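Local structure of YebG family protein (Pseudomonas syringae pv. tomato, 3ERM) at the interface of chains A and B. The protein is of unknown function, belongs to the YebG family and forms a two-fold symmetric, all-helical pair of chains in the crystal. Sequence-based numbering; all coordinates share one arbitrary frame. Chains: chain A/B, uncharacterized conserved protein.

Contact 1: the interface of chains A and B. Residues chain A 47, 49-50, 54, 58; chain B 47, 49-50, 54.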
ATOM      1  N   VAL A  47      10.940   4.738  -4.049  1.00 42.56           N
ATOM      2  CA  VAL A  47      11.633   3.486  -3.778  1.00 43.41           C
ATOM      3  C   VAL A  47      12.706   3.270  -4.841  1.00 43.12           C
ATOM      4  O   VAL A  47      12.401   2.766  -5.927  1.00 43.66           O
ATOM      5  CB  VAL A  47      10.647   2.298  -3.709  1.00 43.66           C
ATOM      6  CG1 VAL A  47      11.365   1.039  -3.174  1.00 43.49           C
ATOM      7  CG2 VAL A  47       9.445   2.660  -2.825  1.00 44.59           C
ATOM      8  N   GLY A  49      15.323   2.049  -7.356  1.00 42.43           N
ATOM      9  CA  GLY A  49      15.595   0.747  -7.846  1.00 41.48           C
ATOM     10  C   GLY A  49      14.356  -0.071  -8.124  1.00 41.47           C
ATOM     11  O   GLY A  49      14.467  -1.158  -8.709  1.00 42.19           O
ATOM     12  N   LEU A  50      13.184   0.411  -7.718  1.00 40.13           N
ATOM     13  CA  LEU A  50      11.937  -0.295  -8.014  1.00 38.95           C
ATOM     14  C   LEU A  50      11.569  -0.052  -9.473  1.00 40.45           C
ATOM     15  O   LEU A  50      11.465   1.098  -9.909  1.00 42.74           O
ATOM     16  CB  LEU A  50      10.823   0.206  -7.092  1.00 38.18           C
ATOM     17  CG  LEU A  50       9.461  -0.482  -7.225  1.00 38.48           C
ATOM     18  CD1 LEU A  50       9.514  -2.012  -6.912  1.00 36.51           C
ATOM     19  CD2 LEU A  50       8.459   0.216  -6.308  1.00 37.60           C
ATOM     20  N   HIS A  54       7.008  -3.385 -11.736  1.00 45.42           N
ATOM     21  CA  HIS A  54       6.688  -3.871 -10.398  1.00 44.95           C
ATOM     22  C   HIS A  54       5.840  -2.877  -9.586  1.00 45.22           C
ATOM     23  O   HIS A  54       4.944  -3.299  -8.865  1.00 47.21           O
ATOM     24  CB  HIS A  54       7.937  -4.304  -9.626  1.00 44.68           C
ATOM     25  CG  HIS A  54       8.566  -5.557 -10.151  1.00 44.90           C
ATOM     26  ND1 HIS A  54       9.924  -5.799 -10.072  1.00 44.16           N
ATOM     27  CD2 HIS A  54       8.026  -6.636 -10.778  1.00 44.14           C
ATOM     28  CE1 HIS A  54      10.186  -6.975 -10.614  1.00 43.65           C
ATOM     29  NE2 HIS A  54       9.053  -7.501 -11.053  1.00 43.70           N
ATOM     30  N   ALA A  58       1.986  -3.823  -8.179  1.00 48.93           N
ATOM     31  CA  ALA A  58       1.721  -3.807  -6.760  1.00 49.49           C
ATOM     32  C   ALA A  58       0.651  -2.766  -6.466  1.00 49.18           C
ATOM     33  O   ALA A  58      -0.163  -2.953  -5.574  1.00 48.42           O
ATOM     34  CB  ALA A  58       3.000  -3.495  -6.008  1.00 48.05           C
TER
ATOM     35  N   VAL B  47       3.110  -9.856  -6.190  1.00 37.62           N
ATOM     36  CA  VAL B  47       3.762  -9.204  -7.334  1.00 37.43           C
ATOM     37  C   VAL B  47       4.835 -10.114  -7.944  1.00 37.14           C
ATOM     38  O   VAL B  47       5.959 -10.196  -7.440  1.00 38.32           O
ATOM     39  CB  VAL B  47       4.365  -7.822  -6.976  1.00 36.78           C
ATOM     40  CG1 VAL B  47       4.509  -6.990  -8.223  1.00 36.79           C
ATOM     41  CG2 VAL B  47       3.484  -7.098  -5.989  1.00 36.81           C
ATOM     42  N   GLY B  49       7.905 -11.696  -9.679  1.00 33.74           N
ATOM     43  CA  GLY B  49       9.196 -11.124 -10.023  1.00 33.42           C
ATOM     44  C   GLY B  49       9.779 -10.115  -9.045  1.00 33.49           C
ATOM     45  O   GLY B  49      10.954  -9.786  -9.162  1.00 34.11           O
ATOM     46  N   LEU B  50       8.985  -9.628  -8.091  1.00 32.40           N
ATOM     47  CA  LEU B  50       9.453  -8.578  -7.150  1.00 33.74           C
ATOM     48  C   LEU B  50      10.441  -9.143  -6.168  1.00 35.15           C
ATOM     49  O   LEU B  50      10.196 -10.184  -5.588  1.00 36.70           O
ATOM     50  CB  LEU B  50       8.283  -7.969  -6.380  1.00 32.22           C
ATOM     51  CG  LEU B  50       8.497  -6.862  -5.330  1.00 32.55           C
ATOM     52  CD1 LEU B  50       9.008  -5.548  -5.923  1.00 30.96           C
ATOM     53  CD2 LEU B  50       7.144  -6.662  -4.617  1.00 31.35           C
ATOM     54  N   HIS B  54      13.187  -5.230  -2.579  1.00 41.13           N
ATOM     55  CA  HIS B  54      12.372  -4.174  -3.079  1.00 37.81           C
ATOM     56  C   HIS B  54      11.055  -4.168  -2.346  1.00 38.43           C
ATOM     57  O   HIS B  54      10.579  -3.085  -1.989  1.00 39.00           O
ATOM     58  CB  HIS B  54      12.214  -4.277  -4.580  1.00 34.85           C
ATOM     59  CG  HIS B  54      13.446  -3.871  -5.307  1.00 32.76           C
ATOM     60  ND1 HIS B  54      13.758  -4.313  -6.573  1.00 32.00           N
ATOM     61  CD2 HIS B  54      14.472  -3.085  -4.923  1.00 32.58           C
ATOM     62  CE1 HIS B  54      14.904  -3.784  -6.951  1.00 31.36           C
ATOM     63  NE2 HIS B  54      15.364  -3.045  -5.960  1.00 31.99           N
TER
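A:His54, in the first turn of helix 52-63, lies across the loop that precedes the same helix in chain B. Its CG stands anti to the carbonyl carbon, beside the backbone N (chi1 -70°), which turns the ring toward the loop of chain B. Starting at the root, CB touches the methyl CD1 of B:Leu50 at 4.1 Å. Further out, ND1 and CE1 run alongside CA of B:Leu50, and the backbone N of that residue lies 3.6 Å above the ring plane of A:His54, offset toward the rim. At the tip, CE1 reaches the carbonyl O of B:Gly49 at 3.3 Å, while NE2 rests against the carbonyl carbon of B:Gly49. None of these approaches is a hydrogen bond; the imidazole packs on the peptide between B:Gly49 and B:Leu50. The twin ring of B:His54 also brings CE1 to O of A:Gly49, at 3.2 Å, but sits less squarely on the following peptide. Beneath the paired imidazoles the two leucines cross obliquely, CD1 of A:Leu50 meeting CD1 of B:Leu50 at 3.7 Å. Each has CG anti to its backbone N (chi1 -177° in A:Leu50), so both send a methyl toward the symmetry axis. One turn along the helix from A:His54, CB of A:Ala58 takes CG2 of B:Val47 at 3.6 Å. The patch thus joins the loops between helices 22-46 and 52-63 to the first two turns of helix 52-63 of the opposite chain.

Contact 2: the interface of chains A and B. Residues chain A 58, 61-62, 69, 73, 80, 83; chain B 39, 42-43, 62, 73.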
ATOM      1  N   ALA A  58       1.986  -3.823  -8.179  1.00 48.93           N
ATOM      2  CA  ALA A  58       1.721  -3.807  -6.760  1.00 49.49           C
ATOM      3  C   ALA A  58       0.651  -2.766  -6.466  1.00 49.18           C
ATOM      4  O   ALA A  58      -0.163  -2.953  -5.574  1.00 48.42           O
ATOM      5  CB  ALA A  58       3.000  -3.495  -6.008  1.00 48.05           C
ATOM      6  N   TYR A  61      -2.690  -3.991  -7.318  1.00 44.06           N
ATOM      7  CA  TYR A  61      -3.103  -5.051  -6.436  1.00 43.54           C
ATOM      8  C   TYR A  61      -3.712  -4.456  -5.176  1.00 43.56           C
ATOM      9  O   TYR A  61      -4.784  -4.870  -4.724  1.00 43.62           O
ATOM     10  CB  TYR A  61      -1.926  -5.948  -6.079  1.00 42.10           C
ATOM     11  CG  TYR A  61      -2.250  -6.891  -4.963  1.00 41.66           C
ATOM     12  CD1 TYR A  61      -3.079  -8.009  -5.190  1.00 41.79           C
ATOM     13  CD2 TYR A  61      -1.803  -6.640  -3.659  1.00 41.16           C
ATOM     14  CE1 TYR A  61      -3.419  -8.896  -4.141  1.00 42.16           C
ATOM     15  CE2 TYR A  61      -2.137  -7.513  -2.588  1.00 41.28           C
ATOM     16  CZ  TYR A  61      -2.929  -8.644  -2.841  1.00 42.81           C
ATOM     17  OH  TYR A  61      -3.256  -9.528  -1.819  1.00 43.74           O
HETATM   18  N   MSE A  62      -2.996  -3.496  -4.615  1.00 42.04           N
HETATM   19  CA  MSE A  62      -3.460  -2.730  -3.466  1.00 42.08           C
HETATM   20  C   MSE A  62      -4.766  -2.007  -3.803  1.00 41.99           C
HETATM   21  O   MSE A  62      -5.704  -2.069  -3.019  1.00 40.66           O
HETATM   22  CB  MSE A  62      -2.390  -1.724  -3.008  1.00 41.04           C
HETATM   23  CG  MSE A  62      -1.014  -2.338  -2.885  1.00 42.32           C
HETATM   24 SE   MSE A  62       0.200  -1.260  -1.778  0.60 46.34          SE
HETATM   25  CE  MSE A  62       0.200  -2.322  -0.263  1.00 45.29           C
ATOM     26  N   PHE A  69      -6.542  -2.792   2.652  1.00 45.20           N
ATOM     27  CA  PHE A  69      -5.345  -1.986   2.926  1.00 44.50           C
ATOM     28  C   PHE A  69      -5.664  -0.774   3.809  1.00 46.04           C
ATOM     29  O   PHE A  69      -4.930  -0.502   4.763  1.00 46.95           O
ATOM     30  CB  PHE A  69      -4.594  -1.637   1.640  1.00 44.23           C
ATOM     31  CG  PHE A  69      -3.793  -2.817   1.069  1.00 44.51           C
ATOM     32  CD1 PHE A  69      -4.381  -3.728   0.203  1.00 44.71           C
ATOM     33  CD2 PHE A  69      -2.465  -3.018   1.420  1.00 44.56           C
ATOM     34  CE1 PHE A  69      -3.660  -4.817  -0.294  1.00 45.53           C
ATOM     35  CE2 PHE A  69      -1.720  -4.109   0.911  1.00 44.60           C
ATOM     36  CZ  PHE A  69      -2.317  -5.000   0.053  1.00 44.86           C
ATOM     37  N   PHE A  73      -3.660  -0.139   7.283  1.00 50.56           N
ATOM     38  CA  PHE A  73      -2.973   1.114   7.559  1.00 52.93           C
ATOM     39  C   PHE A  73      -3.640   1.948   8.645  1.00 55.27           C
ATOM     40  O   PHE A  73      -2.934   2.557   9.441  1.00 56.46           O
ATOM     41  CB  PHE A  73      -2.844   1.955   6.281  1.00 51.88           C
ATOM     42  CG  PHE A  73      -1.734   1.517   5.375  1.00 52.38           C
ATOM     43  CD1 PHE A  73      -0.527   2.177   5.377  1.00 52.19           C
ATOM     44  CD2 PHE A  73      -1.896   0.447   4.504  1.00 53.71           C
ATOM     45  CE1 PHE A  73       0.495   1.790   4.538  1.00 52.40           C
ATOM     46  CE2 PHE A  73      -0.864   0.054   3.644  1.00 53.52           C
ATOM     47  CZ  PHE A  73       0.328   0.724   3.676  1.00 52.77           C
ATOM     48  N   LEU A  80      -4.623  -7.525   6.884  1.00 47.67           N
ATOM     49  CA  LEU A  80      -4.020  -8.057   5.639  1.00 46.79           C
ATOM     50  C   LEU A  80      -4.146  -9.578   5.551  1.00 46.82           C
ATOM     51  O   LEU A  80      -4.144 -10.137   4.466  1.00 46.33           O
ATOM     52  CB  LEU A  80      -2.557  -7.658   5.537  1.00 45.64           C
ATOM     53  CG  LEU A  80      -2.249  -6.171   5.507  1.00 45.37           C
ATOM     54  CD1 LEU A  80      -0.789  -6.020   5.829  1.00 45.11           C
ATOM     55  CD2 LEU A  80      -2.598  -5.518   4.122  1.00 44.87           C
ATOM     56  N   LEU A  83      -6.754 -10.833   3.072  1.00 56.24           N
ATOM     57  CA  LEU A  83      -6.433 -10.982   1.655  1.00 57.95           C
ATOM     58  C   LEU A  83      -6.279 -12.469   1.365  1.00 59.77           C
ATOM     59  O   LEU A  83      -5.490 -13.148   2.022  1.00 60.99           O
ATOM     60  CB  LEU A  83      -5.130 -10.258   1.332  1.00 58.05           C
ATOM     61  CG  LEU A  83      -5.062  -8.754   1.582  1.00 58.16           C
ATOM     62  CD1 LEU A  83      -3.644  -8.355   1.417  1.00 58.17           C
ATOM     63  CD2 LEU A  83      -5.995  -8.015   0.613  1.00 57.79           C
TER
ATOM     64  N   LEU B  39       3.165  -6.422   5.239  1.00 39.53           N
ATOM     65  CA  LEU B  39       3.161  -5.842   3.929  1.00 39.70           C
ATOM     66  C   LEU B  39       4.176  -6.489   2.974  1.00 38.54           C
ATOM     67  O   LEU B  39       3.830  -6.831   1.836  1.00 37.41           O
ATOM     68  CB  LEU B  39       3.473  -4.381   4.096  1.00 41.94           C
ATOM     69  CG  LEU B  39       2.801  -3.346   3.222  1.00 45.32           C
ATOM     70  CD1 LEU B  39       1.786  -4.023   2.311  1.00 46.80           C
ATOM     71  CD2 LEU B  39       2.153  -2.309   4.133  1.00 44.11           C
ATOM     72  N   VAL B  42       2.764  -9.724   1.669  1.00 40.06           N
ATOM     73  CA  VAL B  42       1.646  -9.849   0.756  1.00 39.41           C
ATOM     74  C   VAL B  42       2.171  -9.510  -0.626  1.00 38.55           C
ATOM     75  O   VAL B  42       1.773 -10.121  -1.608  1.00 39.24           O
ATOM     76  CB  VAL B  42       0.355  -9.036   1.166  1.00 39.77           C
ATOM     77  CG1 VAL B  42       0.138  -9.026   2.672  1.00 39.81           C
ATOM     78  CG2 VAL B  42       0.349  -7.644   0.618  1.00 39.90           C
ATOM     79  N   LEU B  43       3.120  -8.583  -0.673  1.00 37.69           N
ATOM     80  CA  LEU B  43       3.697  -8.082  -1.933  1.00 38.21           C
ATOM     81  C   LEU B  43       4.554  -9.150  -2.609  1.00 38.98           C
ATOM     82  O   LEU B  43       4.355  -9.481  -3.784  1.00 39.80           O
ATOM     83  CB  LEU B  43       4.509  -6.793  -1.702  1.00 36.34           C
ATOM     84  CG  LEU B  43       3.695  -5.564  -1.221  1.00 36.39           C
ATOM     85  CD1 LEU B  43       4.632  -4.328  -0.919  1.00 36.05           C
ATOM     86  CD2 LEU B  43       2.560  -5.162  -2.152  1.00 34.04           C
HETATM   87  N   MSE B  62       5.816   2.792   2.930  1.00 38.69           N
HETATM   88  CA  MSE B  62       4.404   3.048   3.035  1.00 38.41           C
HETATM   89  C   MSE B  62       4.056   3.018   4.502  1.00 40.69           C
HETATM   90  O   MSE B  62       3.275   3.864   4.975  1.00 41.70           O
HETATM   91  CB  MSE B  62       3.581   1.973   2.293  1.00 38.90           C
HETATM   92  CG  MSE B  62       3.756   2.018   0.771  1.00 38.59           C
HETATM   93 SE   MSE B  62       2.470   0.852  -0.119  0.60 39.73          SE
HETATM   94  CE  MSE B  62       3.616  -0.703  -0.277  1.00 36.25           C
ATOM     95  N   PHE B  73      -6.184   5.267   0.863  1.00 36.32           N
ATOM     96  CA  PHE B  73      -6.890   4.022   0.598  1.00 39.49           C
ATOM     97  C   PHE B  73      -8.347   4.133   0.969  1.00 41.73           C
ATOM     98  O   PHE B  73      -9.180   3.646   0.242  1.00 41.72           O
ATOM     99  CB  PHE B  73      -6.282   2.858   1.376  1.00 40.80           C
ATOM    100  CG  PHE B  73      -5.083   2.262   0.735  1.00 41.54           C
ATOM    101  CD1 PHE B  73      -5.181   1.630  -0.497  1.00 42.28           C
ATOM    102  CD2 PHE B  73      -3.847   2.293   1.377  1.00 43.29           C
ATOM    103  CE1 PHE B  73      -4.048   1.065  -1.100  1.00 42.65           C
ATOM    104  CE2 PHE B  73      -2.695   1.708   0.774  1.00 43.53           C
ATOM    105  CZ  PHE B  73      -2.814   1.116  -0.470  1.00 42.51           C
TER
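A:Met62 and B:Val42, with 53 Å² each, bury the largest areas in this apolar core between the chains, followed by B:Phe73. A:Met62, a selenomethionine, leaves helix 52-63 with CG anti to the carbonyl carbon and bends at its last torsion (chi3 105°). Its CB lies against CE1 and CZ of B:Phe73. The selenium meets its counterpart SE of B:Met62 at 3.5 Å, the two side chains reaching toward each other tip to tip, and the terminal methyl CE turns to CD1 of B:Leu39, also at 3.5 Å. B:Val42 comes from helix 23-46 and divides its branches: CG2, in the crowded position between backbone N and carbonyl carbon, points at CZ of A:Phe69 at 3.8 Å, whereas CG1 faces CD1 of A:Leu83. The ring of B:Phe73 receives CB of A:Phe69 over the centre of one face, 3.7 Å from the centroid, in a CH-pi contact. A:Phe69 in turn is held between A:Met62 CB on one face and A:Leu80 CD2 on the other, with B:Leu39 CD1 at its edge. A:Phe73, the counterpart of B:Phe73, crosses B:Leu39 at about a right angle, its CZ 3.6 Å from CD2, and approaches B:Phe73 obliquely through CE2. No polar bond spans the patch; interlocked hydrophobic side chains from both chains probably provide much of the cohesion of the pair.

Contact 3: the interface of chains A and B. Residues chain A 72-78, 80; chain B 31, 35, 38-39, 63, 66, 70.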
ATOM      1  N   ALA A  72      -5.817  -2.090   7.196  1.00 47.14           N
ATOM      2  CA  ALA A  72      -4.450  -2.412   7.622  1.00 48.66           C
ATOM      3  C   ALA A  72      -3.699  -1.170   8.124  1.00 49.17           C
ATOM      4  O   ALA A  72      -3.191  -1.170   9.237  1.00 47.41           O
ATOM      5  CB  ALA A  72      -3.658  -3.108   6.490  1.00 47.51           C
ATOM      6  N   PHE A  73      -3.660  -0.139   7.283  1.00 50.56           N
ATOM      7  CA  PHE A  73      -2.973   1.114   7.559  1.00 52.93           C
ATOM      8  C   PHE A  73      -3.640   1.948   8.645  1.00 55.27           C
ATOM      9  O   PHE A  73      -2.934   2.557   9.441  1.00 56.46           O
ATOM     10  CB  PHE A  73      -2.844   1.955   6.281  1.00 51.88           C
ATOM     11  CG  PHE A  73      -1.734   1.517   5.375  1.00 52.38           C
ATOM     12  CD1 PHE A  73      -0.527   2.177   5.377  1.00 52.19           C
ATOM     13  CD2 PHE A  73      -1.896   0.447   4.504  1.00 53.71           C
ATOM     14  CE1 PHE A  73       0.495   1.790   4.538  1.00 52.40           C
ATOM     15  CE2 PHE A  73      -0.864   0.054   3.644  1.00 53.52           C
ATOM     16  CZ  PHE A  73       0.328   0.724   3.676  1.00 52.77           C
ATOM     17  N   LYS A  74      -4.981   1.992   8.673  1.00 58.40           N
ATOM     18  CA  LYS A  74      -5.703   2.747   9.722  1.00 60.31           C
ATOM     19  C   LYS A  74      -5.385   2.272  11.135  1.00 62.19           C
ATOM     20  O   LYS A  74      -5.320   3.105  12.025  1.00 62.93           O
ATOM     21  CB  LYS A  74      -7.229   2.831   9.510  1.00 60.14           C
ATOM     22  CG  LYS A  74      -7.860   4.080  10.199  1.00 60.75           C
ATOM     23  CD  LYS A  74      -9.433   4.205  10.130  1.00 61.55           C
ATOM     24  CE  LYS A  74     -10.023   5.030  11.331  1.00 61.67           C
ATOM     25  NZ  LYS A  74     -11.432   5.545  11.159  1.00 62.11           N
ATOM     26  N   ASN A  75      -5.164   0.967  11.354  1.00 64.26           N
ATOM     27  CA  ASN A  75      -4.920   0.441  12.736  1.00 66.42           C
ATOM     28  C   ASN A  75      -4.163  -0.901  12.930  1.00 66.69           C
ATOM     29  O   ASN A  75      -2.964  -0.922  13.322  1.00 67.51           O
ATOM     30  CB  ASN A  75      -6.240   0.393  13.532  1.00 67.56           C
ATOM     31  CG  ASN A  75      -7.460   0.136  12.637  1.00 68.80           C
ATOM     32  OD1 ASN A  75      -8.498   0.797  12.787  1.00 68.98           O
ATOM     33  ND2 ASN A  75      -7.330  -0.810  11.688  1.00 68.92           N
ATOM     34  N   ASN A  76      -4.901  -2.000  12.711  1.00 65.22           N
ATOM     35  CA  ASN A  76      -4.362  -3.361  12.762  1.00 63.04           C
ATOM     36  C   ASN A  76      -3.762  -3.808  11.420  1.00 60.98           C
ATOM     37  O   ASN A  76      -4.474  -4.083  10.437  1.00 59.49           O
ATOM     38  CB  ASN A  76      -5.407  -4.366  13.278  1.00 63.60           C
ATOM     39  CG  ASN A  76      -6.651  -4.450  12.387  1.00 64.33           C
ATOM     40  OD1 ASN A  76      -7.602  -5.151  12.719  1.00 64.17           O
ATOM     41  ND2 ASN A  76      -6.642  -3.746  11.250  1.00 64.61           N
ATOM     42  N   ALA A  77      -2.434  -3.849  11.398  1.00 58.18           N
ATOM     43  CA  ALA A  77      -1.718  -4.488  10.324  1.00 56.42           C
ATOM     44  C   ALA A  77      -2.395  -5.822   9.980  1.00 55.36           C
ATOM     45  O   ALA A  77      -2.452  -6.209   8.815  1.00 55.56           O
ATOM     46  CB  ALA A  77      -0.257  -4.701  10.723  1.00 55.77           C
ATOM     47  N   THR A  78      -2.945  -6.491  10.989  1.00 53.71           N
ATOM     48  CA  THR A  78      -3.433  -7.855  10.836  1.00 52.88           C
ATOM     49  C   THR A  78      -4.598  -8.031   9.874  1.00 51.03           C
ATOM     50  O   THR A  78      -4.914  -9.151   9.493  1.00 51.33           O
ATOM     51  CB  THR A  78      -3.840  -8.455  12.176  1.00 54.25           C
ATOM     52  OG1 THR A  78      -4.861  -7.634  12.770  1.00 56.03           O
ATOM     53  CG2 THR A  78      -2.637  -8.554  13.103  1.00 54.50           C
ATOM     54  N   LEU A  80      -4.623  -7.525   6.884  1.00 47.67           N
ATOM     55  CA  LEU A  80      -4.020  -8.057   5.639  1.00 46.79           C
ATOM     56  C   LEU A  80      -4.146  -9.578   5.551  1.00 46.82           C
ATOM     57  O   LEU A  80      -4.144 -10.137   4.466  1.00 46.33           O
ATOM     58  CB  LEU A  80      -2.557  -7.658   5.537  1.00 45.64           C
ATOM     59  CG  LEU A  80      -2.249  -6.171   5.507  1.00 45.37           C
ATOM     60  CD1 LEU A  80      -0.789  -6.020   5.829  1.00 45.11           C
ATOM     61  CD2 LEU A  80      -2.598  -5.518   4.122  1.00 44.87           C
TER
ATOM     62  N   GLN B  31       5.109  -0.860  15.858  1.00 40.90           N
ATOM     63  CA  GLN B  31       3.880  -0.800  15.086  1.00 41.98           C
ATOM     64  C   GLN B  31       4.174  -0.677  13.603  1.00 40.84           C
ATOM     65  O   GLN B  31       3.708  -1.486  12.749  1.00 39.48           O
ATOM     66  CB  GLN B  31       3.132   0.447  15.561  1.00 45.58           C
ATOM     67  CG  GLN B  31       1.686   0.514  15.188  1.00 49.62           C
ATOM     68  CD  GLN B  31       0.842  -0.371  16.070  1.00 52.79           C
ATOM     69  OE1 GLN B  31      -0.415  -0.328  16.035  1.00 54.50           O
ATOM     70  NE2 GLN B  31       1.522  -1.194  16.886  1.00 53.06           N
ATOM     71  N   LEU B  35       3.727  -3.714  10.706  1.00 38.17           N
ATOM     72  CA  LEU B  35       2.971  -3.501   9.484  1.00 37.91           C
ATOM     73  C   LEU B  35       3.831  -3.725   8.236  1.00 39.07           C
ATOM     74  O   LEU B  35       3.470  -4.560   7.390  1.00 39.54           O
ATOM     75  CB  LEU B  35       2.328  -2.107   9.498  1.00 36.91           C
ATOM     76  CG  LEU B  35       1.830  -1.609   8.146  1.00 36.88           C
ATOM     77  CD1 LEU B  35       0.620  -2.372   7.655  1.00 35.58           C
ATOM     78  CD2 LEU B  35       1.566  -0.093   8.216  1.00 37.25           C
ATOM     79  N   LEU B  38       4.347  -7.480   7.487  1.00 40.23           N
ATOM     80  CA  LEU B  38       3.186  -8.166   6.873  1.00 40.09           C
ATOM     81  C   LEU B  38       3.051  -7.719   5.428  1.00 40.46           C
ATOM     82  O   LEU B  38       2.868  -8.518   4.515  1.00 41.89           O
ATOM     83  CB  LEU B  38       1.899  -7.825   7.604  1.00 37.80           C
ATOM     84  CG  LEU B  38       1.982  -8.186   9.075  1.00 37.77           C
ATOM     85  CD1 LEU B  38       0.853  -7.542   9.826  1.00 37.07           C
ATOM     86  CD2 LEU B  38       1.969  -9.709   9.237  1.00 36.95           C
ATOM     87  N   LEU B  39       3.165  -6.422   5.239  1.00 39.53           N
ATOM     88  CA  LEU B  39       3.161  -5.842   3.929  1.00 39.70           C
ATOM     89  C   LEU B  39       4.176  -6.489   2.974  1.00 38.54           C
ATOM     90  O   LEU B  39       3.830  -6.831   1.836  1.00 37.41           O
ATOM     91  CB  LEU B  39       3.473  -4.381   4.096  1.00 41.94           C
ATOM     92  CG  LEU B  39       2.801  -3.346   3.222  1.00 45.32           C
ATOM     93  CD1 LEU B  39       1.786  -4.023   2.311  1.00 46.80           C
ATOM     94  CD2 LEU B  39       2.153  -2.309   4.133  1.00 44.11           C
ATOM     95  N   ALA B  63       4.617   2.039   5.230  1.00 40.04           N
ATOM     96  CA  ALA B  63       4.274   1.840   6.645  1.00 38.54           C
ATOM     97  C   ALA B  63       4.727   3.056   7.460  1.00 38.38           C
ATOM     98  O   ALA B  63       4.081   3.488   8.405  1.00 36.58           O
ATOM     99  CB  ALA B  63       4.938   0.560   7.186  1.00 38.49           C
ATOM    100  N   ARG B  66       2.101   5.775   7.163  1.00 40.23           N
ATOM    101  CA  ARG B  66       0.847   5.033   7.180  1.00 41.87           C
ATOM    102  C   ARG B  66      -0.397   5.881   7.180  1.00 41.57           C
ATOM    103  O   ARG B  66      -1.353   5.512   6.502  1.00 42.28           O
ATOM    104  CB  ARG B  66       0.785   3.930   8.255  1.00 44.03           C
ATOM    105  CG  ARG B  66       0.689   4.379   9.686  1.00 45.51           C
ATOM    106  CD  ARG B  66       0.695   3.172  10.643  1.00 47.79           C
ATOM    107  NE  ARG B  66      -0.343   2.162  10.336  1.00 49.89           N
ATOM    108  CZ  ARG B  66      -0.754   1.185  11.166  1.00 50.28           C
ATOM    109  NH1 ARG B  66      -0.265   1.054  12.386  1.00 52.13           N
ATOM    110  NH2 ARG B  66      -1.671   0.321  10.786  1.00 50.42           N
ATOM    111  N   ALA B  70      -3.318   5.442   4.642  1.00 33.59           N
ATOM    112  CA  ALA B  70      -4.638   5.120   5.181  1.00 33.88           C
ATOM    113  C   ALA B  70      -5.650   6.058   4.614  1.00 33.55           C
ATOM    114  O   ALA B  70      -6.710   5.629   4.181  1.00 35.94           O
ATOM    115  CB  ALA B  70      -4.684   5.193   6.721  1.00 32.51           C
TER
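NH2 of the B:Arg66 guanidinium has two acceptors among the partner's carbonyls: a short but bent hydrogen bond to O of A:Ala72 (2.6 Å) and a weak one to O of A:Asn75. In this YebG-family protein the arginine thus reads the backbone at the C-terminal end of helix 66-74 of the partner. The A:Ala72 oxygen lies nearly in the guanidinium plane and offers a lone pair, with an angle of 117° at H. NE donates to O of A:Phe73 at 2.8 Å, also on a lone pair, but this oxygen is tilted 40° out of the guanidinium plane. The carbonyls at this helix end probably suit the positive charge expected of an arginine. Its CG occupies the crowded position between backbone N and carbonyl carbon (chi1 71°), and the chain bends at chi3 to bring the head round. OE1 of B:Gln31 sits at the edge of the guanidinium, in plane. Near the root, CB of B:Arg66 touches CD1 of the A:Phe73 ring at 3.6 Å, and CB of B:Ala70 meets CB of A:Phe73 at 3.8 Å. Along helix 23-46, CA of B:Leu35 supports CB of A:Ala77 at 3.7 Å. One turn on, CB of B:Leu38 takes the methyl CD1 of A:Leu80 at 3.7 Å, their side chains crossing obliquely.

Contacts 2 and 3 are neighbours, their C-alpha centres about 8 Å apart, and they share A:Phe73, A:Leu80 and B:Leu39, so apolar core and arginine-capped helix end merge into one continuous surface. Contact 1 lies about 13 Å from contact 2, joined to it through A:Ala58 on helix 52-63, and about 19 Å from contact 3. Helix 23-46 of chain B serves contacts 2 and 3, whereas contact 1 uses the loop that follows it. Because two-fold symmetry repeats each contact with the chains exchanged, the apolar, symmetric interface suggests a dimer, though the crystal alone does not prove one in solution.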